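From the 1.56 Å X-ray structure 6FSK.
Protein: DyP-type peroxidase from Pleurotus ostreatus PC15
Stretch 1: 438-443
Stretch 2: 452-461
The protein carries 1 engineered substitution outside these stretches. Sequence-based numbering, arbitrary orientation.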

# COMPACT_ATOMS: atom_id res chain seq x y z
N GLY A 438 13.77 6.89 17.76
CA GLY A 438 15.25 7.05 17.82
C GLY A 438 15.98 7.02 16.50
O GLY A 438 15.36 7.05 15.45
N ILE A 439 17.29 6.79 16.55
CA ILE A 439 18.18 6.98 15.42
C ILE A 439 17.97 5.80 14.46
O ILE A 439 18.04 4.64 14.91
N ARG A 440 17.67 6.10 13.18
CA ARG A 440 17.70 5.09 12.10
C ARG A 440 18.88 5.27 11.16
O ARG A 440 19.33 6.42 10.90
N GLN A 441 19.43 4.19 10.68
CA GLN A 441 20.59 4.16 9.75
C GLN A 441 20.25 3.19 8.63
O GLN A 441 19.39 2.27 8.78
N ILE A 442 20.93 3.40 7.50
CA ILE A 442 20.88 2.57 6.35
C ILE A 442 22.27 2.31 5.83
O ILE A 442 23.03 3.26 5.66
N SER A 443 22.66 1.04 5.65
CA SER A 443 23.99 0.70 5.13
C SER A 443 23.89 0.26 3.70
O SER A 443 22.79 0.02 3.17
N THR A 452 29.69 1.20 5.22
CA THR A 452 29.34 2.53 5.74
C THR A 452 27.82 2.72 5.80
O THR A 452 27.08 2.33 4.89
N ASN A 453 27.39 3.27 6.92
CA ASN A 453 26.00 3.66 7.17
C ASN A 453 25.81 5.12 6.97
O ASN A 453 26.72 5.96 7.25
N ILE A 454 24.62 5.49 6.54
CA ILE A 454 24.17 6.88 6.65
C ILE A 454 23.17 6.86 7.77
O ILE A 454 22.21 6.08 7.79
N THR A 455 23.34 7.83 8.67
CA THR A 455 22.45 8.04 9.73
C THR A 455 21.35 8.97 9.25
O THR A 455 21.64 10.09 8.81
N LEU A 456 20.07 8.54 9.26
CA LEU A 456 19.04 9.35 8.68
C LEU A 456 18.70 10.58 9.50
O LEU A 456 18.80 10.57 10.73
N PRO A 457 18.22 11.63 8.87
CA PRO A 457 17.82 12.81 9.61
C PRO A 457 16.70 12.50 10.57
O PRO A 457 15.88 11.64 10.27
N ASP A 458 16.60 13.20 11.69
CA ASP A 458 15.65 12.80 12.70
C ASP A 458 14.19 12.93 12.25
O ASP A 458 13.35 12.12 12.64
N GLN A 459 13.95 13.90 11.38
CA GLN A 459 12.62 13.94 10.68
C GLN A 459 12.54 12.83 9.60
O GLN A 459 13.15 12.90 8.56
N ASP A 460 11.68 11.86 9.89
CA ASP A 460 11.37 10.80 8.97
C ASP A 460 10.74 11.41 7.70
O ASP A 460 10.02 12.36 7.75
N PHE A 461 11.08 10.82 6.58
CA PHE A 461 10.58 11.26 5.31
C PHE A 461 9.10 11.00 5.13
O PHE A 461 8.43 11.72 4.32

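What does the start of stretch 2 offer the antiparallel partner strand? Thr452 (chi1 p) points away, but water 5 sits between the two strands, 3.0 Å from Thr452 O and 2.8 Å from Ile442 O, within hydrogen-bonding reach of both. Asn453 (m) shares a sheet face with Gln441 (m, t): Asn453 ND2 donates to Gln441 OE1 at 2.6 Å, while Asn453 OD1 lies 3.2 Å from Ser443 CB.

How do the next residues divide between the faces? Ile454 (m, t) lies on the other face with Ile442 (t, t), their backbones joined by a pair of hydrogen bonds. Thr455 (m) returns to the Gln441 face; its CG2 meets Ile439 CG2 at 3.6 Å, but its OG1, 3.0 Å from Gln441 NE2, is too poorly angled for a hydrogen bond.

Which side chain has its CA-to-CB bond pointing toward stretch 1? That of Leu456 (m, t) does, setting CD2 4.0 Å from Ile442 CG2 and CD1 over one face of the Arg440 guanidinium. Water 3 links Leu456 O (2.8 Å) to Arg440 N (2.9 Å).

What completes the surroundings of that guanidinium? Pro457 points away, yet water 4 lies 2.7 Å from Pro457 O and accepts from Arg440 NH2 (2.9 Å). Asp460 (m) covers the opposite face, and its OD1 forms a long salt bridge with Arg440 NH2 at 3.3 Å.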

# COMPACT_ATOMS: atom_id res chain seq x y z
CB ILE A 439 19.65 6.80 15.93
CG1 ILE A 439 20.02 7.95 16.88
CG2 ILE A 439 20.62 6.82 14.75
CD1 ILE A 439 19.73 9.32 16.25
CB ARG A 440 16.41 5.20 11.31
CG ARG A 440 15.18 4.80 12.05
CD ARG A 440 13.85 4.92 11.28
NE ARG A 440 13.75 6.29 10.84
CZ ARG A 440 13.66 6.67 9.58
NH1 ARG A 440 13.34 5.83 8.61
NH2 ARG A 440 13.80 7.96 9.31
CB GLN A 441 21.81 3.56 10.51
CG GLN A 441 22.36 4.65 11.39
CD GLN A 441 23.48 4.41 12.41
OE1 GLN A 441 24.38 3.55 12.33
NE2 GLN A 441 23.48 5.32 13.33
CB ILE A 442 19.89 3.02 5.27
CG1 ILE A 442 19.87 1.99 4.14
CG2 ILE A 442 20.21 4.42 4.75
CD1 ILE A 442 18.72 2.18 3.16
CB SER A 443 24.60 -0.42 6.00
OG SER A 443 24.03 -1.66 5.70
CB THR A 452 30.04 3.65 5.01
OG1 THR A 452 29.59 3.72 3.66
CG2 THR A 452 31.48 3.38 5.07
CB ASN A 453 25.59 3.53 8.66
CG ASN A 453 25.62 2.19 9.18
OD1 ASN A 453 25.74 1.22 8.48
ND2 ASN A 453 25.60 2.14 10.52
CB ILE A 454 23.49 7.38 5.37
CG1 ILE A 454 24.45 7.34 4.19
CG2 ILE A 454 22.96 8.83 5.61
CD1 ILE A 454 23.85 7.58 2.83
CB THR A 455 23.14 8.58 11.01
OG1 THR A 455 24.14 7.61 11.45
CG2 THR A 455 22.18 8.70 12.07
CB LEU A 456 17.79 8.50 8.39
CG LEU A 456 18.03 7.29 7.47
CD1 LEU A 456 16.78 6.40 7.44
CD2 LEU A 456 18.35 7.76 6.07
CB PRO A 457 17.30 13.79 8.51
CG PRO A 457 17.62 13.19 7.23
CD PRO A 457 18.06 11.77 7.41
CB ASP A 458 15.88 13.57 13.98
CG ASP A 458 17.11 13.03 14.74
OD1 ASP A 458 17.95 12.19 14.17
OD2 ASP A 458 17.15 13.43 15.92
CB GLN A 459 12.39 15.30 10.08
CG GLN A 459 11.10 15.49 9.23
CD GLN A 459 9.87 15.28 10.04
OE1 GLN A 459 9.58 16.06 11.00
NE2 GLN A 459 9.18 14.19 9.78
CB ASP A 460 10.36 9.77 9.54
CG ASP A 460 10.94 8.88 10.69
OD1 ASP A 460 11.78 9.35 11.45
OD2 ASP A 460 10.48 7.73 10.89
CB PHE A 461 11.38 10.66 4.16
CG PHE A 461 12.87 10.88 4.27
CD1 PHE A 461 13.37 12.16 4.48
CD2 PHE A 461 13.69 9.85 4.11
CE1 PHE A 461 14.75 12.32 4.58
CE2 PHE A 461 15.07 10.02 4.23
CZ PHE A 461 15.55 11.27 4.44
O HOH W 1 13.33 7.58 13.70
O HOH W 2 12.82 7.91 6.51
O HOH W 3 17.55 8.94 12.61
O HOH W 4 14.99 9.36 11.49
O HOH W 5 24.71 3.44 3.45